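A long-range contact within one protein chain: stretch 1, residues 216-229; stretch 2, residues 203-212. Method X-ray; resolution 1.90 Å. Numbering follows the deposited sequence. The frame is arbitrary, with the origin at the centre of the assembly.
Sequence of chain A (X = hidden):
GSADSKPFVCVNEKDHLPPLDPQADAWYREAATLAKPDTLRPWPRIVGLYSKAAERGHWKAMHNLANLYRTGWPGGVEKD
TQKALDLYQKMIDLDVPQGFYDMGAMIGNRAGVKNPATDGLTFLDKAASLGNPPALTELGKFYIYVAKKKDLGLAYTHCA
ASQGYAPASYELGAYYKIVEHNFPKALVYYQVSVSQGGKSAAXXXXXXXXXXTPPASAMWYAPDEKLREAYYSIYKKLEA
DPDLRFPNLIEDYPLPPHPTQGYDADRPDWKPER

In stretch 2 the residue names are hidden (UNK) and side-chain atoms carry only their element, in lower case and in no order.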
# COMPACT_ATOMS: atom_id res chain seq x y z
N ALA A 216 -2.00 -25.85 8.60
CA ALA A 216 -0.74 -25.27 8.16
C ALA A 216 -0.92 -23.84 7.67
O ALA A 216 -0.15 -22.94 8.04
CB ALA A 216 -0.12 -26.14 7.06
N SER A 217 -1.94 -23.60 6.84
CA SER A 217 -2.17 -22.25 6.34
C SER A 217 -2.62 -21.29 7.43
O SER A 217 -2.47 -20.07 7.27
CB SER A 217 -3.21 -22.27 5.23
OG SER A 217 -2.65 -22.72 4.01
N ALA A 218 -3.18 -21.80 8.53
CA ALA A 218 -3.63 -20.98 9.64
C ALA A 218 -2.59 -20.85 10.74
O ALA A 218 -2.92 -20.39 11.84
CB ALA A 218 -4.93 -21.56 10.21
N MET A 219 -1.34 -21.22 10.47
CA MET A 219 -0.26 -21.21 11.45
C MET A 219 -0.64 -22.00 12.71
O MET A 219 -0.13 -21.72 13.80
CB MET A 219 0.15 -19.78 11.81
CG MET A 219 0.31 -18.88 10.59
SD MET A 219 1.14 -17.31 10.90
CE MET A 219 -0.20 -16.20 11.27
N TRP A 220 -1.54 -22.97 12.55
CA TRP A 220 -1.99 -23.84 13.64
C TRP A 220 -2.69 -23.06 14.74
O TRP A 220 -2.69 -23.46 15.91
CB TRP A 220 -0.83 -24.67 14.20
CG TRP A 220 -0.35 -25.68 13.21
CD1 TRP A 220 -0.93 -26.88 12.93
CD2 TRP A 220 0.78 -25.56 12.34
NE1 TRP A 220 -0.22 -27.53 11.95
CE2 TRP A 220 0.84 -26.73 11.57
CE3 TRP A 220 1.75 -24.57 12.15
CZ2 TRP A 220 1.83 -26.95 10.61
CZ3 TRP A 220 2.74 -24.79 11.20
CH2 TRP A 220 2.77 -25.97 10.45
N TYR A 221 -3.30 -21.93 14.38
CA TYR A 221 -4.17 -21.23 15.31
C TYR A 221 -5.53 -21.91 15.35
O TYR A 221 -6.02 -22.43 14.34
CB TYR A 221 -4.33 -19.76 14.90
CG TYR A 221 -3.24 -18.88 15.46
CD1 TYR A 221 -2.10 -18.59 14.72
CD2 TYR A 221 -3.34 -18.35 16.74
CE1 TYR A 221 -1.11 -17.79 15.23
CE2 TYR A 221 -2.35 -17.55 17.26
CZ TYR A 221 -1.23 -17.28 16.50
OH TYR A 221 -0.25 -16.48 17.02
N ALA A 222 -6.13 -21.93 16.53
CA ALA A 222 -7.44 -22.54 16.64
C ALA A 222 -8.48 -21.69 15.90
O ALA A 222 -8.44 -20.46 15.99
CB ALA A 222 -7.84 -22.71 18.10
N PRO A 223 -9.37 -22.32 15.14
CA PRO A 223 -10.46 -21.57 14.51
C PRO A 223 -11.26 -20.78 15.55
O PRO A 223 -11.35 -21.16 16.72
CB PRO A 223 -11.32 -22.66 13.86
CG PRO A 223 -10.36 -23.78 13.59
CD PRO A 223 -9.27 -23.70 14.63
N ASP A 224 -11.84 -19.67 15.09
CA ASP A 224 -12.55 -18.75 15.98
C ASP A 224 -13.67 -18.13 15.17
O ASP A 224 -13.41 -17.39 14.21
CB ASP A 224 -11.60 -17.70 16.55
CG ASP A 224 -12.20 -16.93 17.72
OD1 ASP A 224 -13.42 -16.69 17.73
OD2 ASP A 224 -11.43 -16.56 18.64
N GLU A 225 -14.92 -18.42 15.54
CA GLU A 225 -16.05 -18.00 14.72
C GLU A 225 -16.21 -16.48 14.71
O GLU A 225 -16.39 -15.88 13.65
CB GLU A 225 -17.33 -18.68 15.22
CG GLU A 225 -18.39 -18.91 14.15
CD GLU A 225 -18.02 -20.01 13.17
OE1 GLU A 225 -17.00 -20.70 13.40
OE2 GLU A 225 -18.76 -20.20 12.18
N LYS A 226 -16.14 -15.85 15.89
CA LYS A 226 -16.31 -14.40 15.93
C LYS A 226 -15.15 -13.69 15.24
O LYS A 226 -15.36 -12.74 14.48
CB LYS A 226 -16.44 -13.90 17.37
CG LYS A 226 -16.64 -14.95 18.44
CD LYS A 226 -16.85 -14.25 19.78
CE LYS A 226 -17.02 -15.22 20.92
NZ LYS A 226 -17.05 -14.48 22.21
N LEU A 227 -13.92 -14.12 15.52
CA LEU A 227 -12.76 -13.52 14.87
C LEU A 227 -12.83 -13.71 13.36
O LEU A 227 -12.55 -12.77 12.60
CB LEU A 227 -11.47 -14.12 15.43
CG LEU A 227 -10.78 -13.37 16.56
CD1 LEU A 227 -11.73 -13.13 17.73
CD2 LEU A 227 -9.53 -14.09 17.03
N ARG A 228 -13.23 -14.90 12.90
CA ARG A 228 -13.33 -15.15 11.46
C ARG A 228 -14.24 -14.14 10.79
O ARG A 228 -13.91 -13.58 9.74
CB ARG A 228 -13.83 -16.57 11.21
CG ARG A 228 -13.79 -17.01 9.74
CD ARG A 228 -15.09 -16.68 9.00
NE ARG A 228 -14.90 -16.66 7.56
CZ ARG A 228 -15.74 -16.11 6.69
NH1 ARG A 228 -16.86 -15.53 7.11
NH2 ARG A 228 -15.47 -16.15 5.39
N GLU A 229 -15.41 -13.88 11.38
CA GLU A 229 -16.33 -12.97 10.72
C GLU A 229 -15.93 -11.52 10.91
O GLU A 229 -16.09 -10.71 10.00
CB GLU A 229 -17.75 -13.18 11.23
CG GLU A 229 -18.73 -12.42 10.38
CD GLU A 229 -19.12 -11.08 10.96
OE1 GLU A 229 -18.55 -10.69 12.00
OE2 GLU A 229 -19.99 -10.41 10.36
N UNK A 203 -8.43 -10.48 4.85
CA UNK A 203 -8.78 -11.79 4.30
C UNK A 203 -7.91 -12.88 4.90
O UNK A 203 -8.39 -13.98 5.19
c UNK A 203 -8.22 -14.05 1.80
c UNK A 203 -8.65 -11.78 2.78
c UNK A 203 -9.12 -13.06 2.15
c UNK A 203 -10.47 -13.27 1.91
c UNK A 203 -8.66 -15.22 1.21
c UNK A 203 -10.91 -14.43 1.33
c UNK A 203 -10.01 -15.41 0.98
N UNK A 204 -6.61 -12.61 5.09
CA UNK A 204 -5.74 -13.64 5.63
C UNK A 204 -6.11 -13.99 7.07
O UNK A 204 -6.09 -15.16 7.45
c UNK A 204 -1.81 -14.94 7.86
c UNK A 204 -1.62 -16.14 7.22
c UNK A 204 -2.66 -13.99 7.33
c UNK A 204 -2.29 -16.40 6.04
c UNK A 204 -4.27 -13.22 5.57
c UNK A 204 -3.33 -14.24 6.14
c UNK A 204 -3.14 -15.46 5.51
N UNK A 205 -6.46 -12.98 7.87
CA UNK A 205 -6.87 -13.27 9.24
C UNK A 205 -8.23 -13.97 9.27
O UNK A 205 -8.50 -14.74 10.20
c UNK A 205 -5.52 -10.14 11.09
c UNK A 205 -5.56 -11.62 10.73
c UNK A 205 -6.89 -11.99 10.07
c UNK A 205 -4.39 -12.00 9.84
N UNK A 206 -9.07 -13.72 8.27
CA UNK A 206 -10.33 -14.44 8.16
C UNK A 206 -10.10 -15.94 8.01
O UNK A 206 -10.76 -16.76 8.66
o UNK A 206 -12.01 -14.90 6.48
c UNK A 206 -11.14 -13.91 6.98
N UNK A 207 -9.16 -16.32 7.14
CA UNK A 207 -8.85 -17.73 6.95
C UNK A 207 -8.05 -18.30 8.11
O UNK A 207 -8.19 -19.49 8.43
c UNK A 207 -8.73 -18.05 3.22
n UNK A 207 -9.10 -21.70 3.41
n UNK A 207 -7.43 -20.44 2.46
c UNK A 207 -8.09 -17.92 5.64
c UNK A 207 -8.58 -20.51 3.12
c UNK A 207 -8.71 -17.18 4.46
n UNK A 207 -9.22 -19.40 3.49
N UNK A 208 -7.21 -17.48 8.75
CA UNK A 208 -6.48 -17.92 9.94
C UNK A 208 -7.46 -18.47 10.98
O UNK A 208 -7.26 -19.56 11.53
c UNK A 208 -4.38 -16.55 9.69
c UNK A 208 -5.65 -16.76 10.51
c UNK A 208 -5.33 -17.00 11.97
N UNK A 209 -8.53 -17.73 11.24
CA UNK A 209 -9.52 -18.13 12.23
C UNK A 209 -10.72 -18.83 11.60
O UNK A 209 -11.77 -18.95 12.24
c UNK A 209 -7.06 -16.25 15.37
c UNK A 209 -8.40 -14.95 13.33
c UNK A 209 -6.66 -14.98 14.98
c UNK A 209 -7.33 -14.34 13.96
c UNK A 209 -8.81 -16.22 13.72
c UNK A 209 -9.95 -16.90 13.04
c UNK A 209 -8.12 -16.86 14.74
N UNK A 210 -10.58 -19.31 10.37
CA UNK A 210 -11.61 -20.12 9.74
C UNK A 210 -11.40 -21.60 10.04
O UNK A 210 -10.27 -22.09 10.05
N UNK A 211 -12.51 -22.30 10.27
CA UNK A 211 -12.43 -23.73 10.58
C UNK A 211 -12.05 -24.55 9.36
O UNK A 211 -11.40 -25.60 9.49
o UNK A 211 -14.78 -24.12 10.17
c UNK A 211 -13.76 -24.20 11.15
N UNK A 212 -12.45 -24.10 8.17
CA UNK A 212 -12.19 -24.80 6.92
C UNK A 212 -10.76 -24.64 6.41
O UNK A 212 -10.41 -25.26 5.40
o UNK A 212 -11.89 -20.96 6.17
c UNK A 212 -13.18 -24.31 5.85
c UNK A 212 -12.82 -22.95 5.24
c UNK A 212 -12.79 -21.83 6.26
o UNK A 212 -13.66 -21.81 7.16
O HOH W 1 -12.59 -17.96 6.72

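Position 203 carries seven carbons, one leading into a ring of six, with no oxygen at the ring's tip; it is Phe203. Its ring stays out of contact with stretch 1, so this contact says nothing about why it is there.

Position 204 has the same outline, one carbon and a six-carbon ring, here reaching Met219 and the backbone of Ser217: Phe204. Its CA-to-CB bond points sideways, but with chi1 at t the ring reaches the other stretch: Met219 CE lies at the ring's edge, 4.0 Å from Phe204 CE2. Ser217 O approaches Phe204 CE1 at 3.9 Å.

At position 205 there are four carbons, forked at the second, which gives Leu205. It is buried, yet it makes no contact with stretch 1.

Position 206 holds one carbon and one oxygen, and its backbone O sits 3.2 Å from Arg228 CG. This is Ser206. Its OG is 3.6 Å from Arg228 NE, and a water joins them, 3.1 Å from Ser206 OG and accepting from Arg228 NE at 2.8 Å.

Position 207 shows three carbons, a nitrogen, then a carbon bearing two more nitrogens: the guanidinium of Arg207. Its CA-to-CB bond points away, and its nearest approach to stretch 1 is through the backbone, Arg207 O to Ala218 CB at 4.3 Å.

Position 208 has three carbons, branched at the first, lying against Tyr221 and Met219: Val208. One methyl, CG1, meets Tyr221 CB at 4.1 Å; the other, CG2, lies 4.5 Å from Met219 CE. The fork thus serves two neighbours, while Ala218 CB packs 3.3 Å from Val208 O.

Position 209 returns to one carbon and a six-carbon ring, set against Leu227 and Ala222; its CA-to-CB bond points toward stretch 1, and stretch 1 covers it more than any other position here. It is Phe209. Leu227 CD2 stands over one face, 3.6 Å from the ring centroid and 8° off the normal, a CH-pi contact, while Ala222 O lies at the edge, 3.8 Å from Phe209 CD1.

Position 210 has no side-chain atoms, and its CA packs 3.8 Å from Arg228 CG: Gly210. An ideal CB would lie 2.3 Å from a carboxylate oxygen of position 212.

Position 211 has one carbon and one oxygen, and its CA lies 3.6 Å from Pro223 CB; it is Ser211.

Position 212 has three carbons, the third carrying two oxygens, and no direct contact with stretch 1. As Glu212 it accepts from the same water at OE2, 3.1 Å away, and forms a long salt bridge to Arg207, NH2 to OE2 at 4.0 Å.

The contact combines one directed bond with a greasy patch. Where the helix ends, Phe209 O accepts from Asp224 N at 2.9 Å and a nearly straight 176°, just before the helix that Asp224 caps through a weak bond from Leu227 N to Asp224 OD1, 3.4 Å. Phe204, Val208 and Phe209 pack against Met219, Tyr221 and Leu227, and, apart from this apolar group, one water links Ser206, Glu212 and Arg228.

Stretch 2 203-212: FFLSRVFGSE
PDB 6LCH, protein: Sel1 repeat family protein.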